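PDB 3GIW: methyltransferase from Streptomyces avermitilis, which probably uses a Rossmann-like fold to transfer methyl groups from S-adenosylmethionine to a substrate not yet identified. Local coordinates for residues M198-A203 / R225-A230. Residues are numbered along the deposited sequence; the frame is centred on the assembly and turned at random.
Sequences MSIGTA and RLRTHA
Arg227 reaches the end of strand 195-201 through its backbone, its N-H meeting Gly201 O at 2.9 Å in a nearly straight bond (167° at the hydrogen). The same carbonyl oxygen accepts a second bond from a water, which also donates to Arg225 O and lies in the plane of the Arg227 guanidinium, accepting a hydrogen bond from Arg227 NH1 at 2.9 Å. One water thus ties three residues together. Arg227 runs extended from CG to NE and crosses Ile200 at about a right angle, its CD 4.0 Å from Ile200 CG2, while Arg225 CG lies over one guanidinium face.

Leu226 makes the apolar part of the contact. Its CD2 lies 3.7 Å from Gly201 C, against backbone that carries no side chain, and CD1 meets Ala203 CB at 4.0 Å. Val210 and Ala214 of helix 207-219 continue this apolar patch.

Thr202 supplies the second direct bond: OG1, anti to the backbone N (chi1 178°), donates to Arg227 O at 2.9 Å and also bonds Glu204 N. A valine here would probably leave Arg227 O and Glu204 N without this partner, the tie then resting on the Gly201 bond and the water.

The contact is a worked example of chain returning from a helix, 207-219, to the end of an interior strand of a Rossmann-like sheet. Gly201 O and Thr202 OG1 bind the N-H and C=O of one residue, Arg227, fixing the chain just before Thr228, the N-cap of helix 229-234.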
# COMPACT_ATOMS: atom_id res chain seq x y z
N MSE A 198 -6.14 -3.66 -1.37
CA MSE A 198 -5.63 -3.19 -0.10
C MSE A 198 -4.85 -4.25 0.65
O MSE A 198 -5.12 -5.43 0.59
CB MSE A 198 -6.78 -2.76 0.84
CG MSE A 198 -7.74 -1.71 0.24
SE MSE A 198 -9.03 -1.11 1.58
CE MSE A 198 -7.81 -0.20 2.76
N SER A 199 -3.90 -3.80 1.46
CA SER A 199 -3.36 -4.61 2.56
C SER A 199 -3.68 -3.88 3.87
O SER A 199 -3.48 -2.64 3.98
CB SER A 199 -1.89 -4.95 2.41
OG SER A 199 -1.08 -3.81 2.46
N ILE A 200 -4.17 -4.62 4.86
CA ILE A 200 -4.72 -4.10 6.10
C ILE A 200 -4.08 -4.78 7.32
O ILE A 200 -4.13 -6.01 7.45
CB ILE A 200 -6.26 -4.35 6.11
CG1 ILE A 200 -6.94 -3.61 4.94
CG2 ILE A 200 -6.93 -3.89 7.42
CD1 ILE A 200 -8.40 -4.00 4.66
N GLY A 201 -3.47 -3.98 8.19
CA GLY A 201 -2.75 -4.52 9.35
C GLY A 201 -3.71 -5.14 10.37
O GLY A 201 -4.84 -4.64 10.59
N THR A 202 -3.30 -6.27 10.95
CA THR A 202 -4.09 -7.01 11.94
C THR A 202 -3.17 -7.55 13.06
O THR A 202 -2.02 -7.88 12.79
CB THR A 202 -4.86 -8.18 11.30
OG1 THR A 202 -5.57 -8.90 12.32
CG2 THR A 202 -3.92 -9.13 10.55
N ALA A 203 -3.69 -7.60 14.28
CA ALA A 203 -3.02 -8.28 15.41
C ALA A 203 -3.51 -9.69 15.70
O ALA A 203 -3.06 -10.31 16.66
CB ALA A 203 -3.12 -7.45 16.69
N ARG A 225 -4.18 1.68 13.94
CA ARG A 225 -5.44 1.00 14.14
C ARG A 225 -5.34 -0.33 13.39
O ARG A 225 -5.45 -0.37 12.17
CB ARG A 225 -6.62 1.82 13.63
CG ARG A 225 -7.94 1.09 13.75
CD ARG A 225 -8.27 0.69 15.21
NE ARG A 225 -9.70 0.54 15.33
CZ ARG A 225 -10.38 -0.58 15.13
NH1 ARG A 225 -9.79 -1.73 14.89
NH2 ARG A 225 -11.71 -0.56 15.22
N LEU A 226 -5.10 -1.40 14.15
CA LEU A 226 -5.11 -2.77 13.64
C LEU A 226 -6.52 -3.32 13.68
O LEU A 226 -7.27 -3.03 14.62
CB LEU A 226 -4.07 -3.63 14.42
CG LEU A 226 -2.64 -3.09 14.33
CD1 LEU A 226 -1.77 -3.99 15.19
CD2 LEU A 226 -2.09 -2.98 12.89
N ARG A 227 -6.86 -4.11 12.67
CA ARG A 227 -8.23 -4.54 12.43
C ARG A 227 -8.42 -6.06 12.40
O ARG A 227 -7.50 -6.80 12.01
CB ARG A 227 -8.70 -3.93 11.10
CG ARG A 227 -8.95 -2.46 11.18
CD ARG A 227 -9.33 -1.83 9.83
NE ARG A 227 -9.68 -0.41 10.03
CZ ARG A 227 -8.81 0.60 10.03
NH1 ARG A 227 -7.53 0.42 9.81
NH2 ARG A 227 -9.25 1.84 10.23
N THR A 228 -9.61 -6.49 12.80
CA THR A 228 -10.02 -7.87 12.63
C THR A 228 -10.45 -8.15 11.19
O THR A 228 -10.66 -7.22 10.40
CB THR A 228 -11.18 -8.20 13.56
OG1 THR A 228 -12.30 -7.39 13.16
CG2 THR A 228 -10.79 -7.97 15.05
N HIS A 229 -10.64 -9.42 10.86
CA HIS A 229 -11.18 -9.77 9.54
C HIS A 229 -12.54 -9.08 9.28
O HIS A 229 -12.78 -8.53 8.20
CB HIS A 229 -11.28 -11.31 9.42
CG HIS A 229 -11.61 -11.78 8.04
ND1 HIS A 229 -12.89 -11.80 7.55
CD2 HIS A 229 -10.81 -12.21 7.02
CE1 HIS A 229 -12.88 -12.23 6.30
NE2 HIS A 229 -11.64 -12.49 5.96
N ALA A 230 -13.43 -9.11 10.29
CA ALA A 230 -14.74 -8.44 10.16
C ALA A 230 -14.61 -6.95 9.86
O ALA A 230 -15.35 -6.41 9.04
CB ALA A 230 -15.61 -8.63 11.40
O HOH W 1 -5.74 -1.88 9.99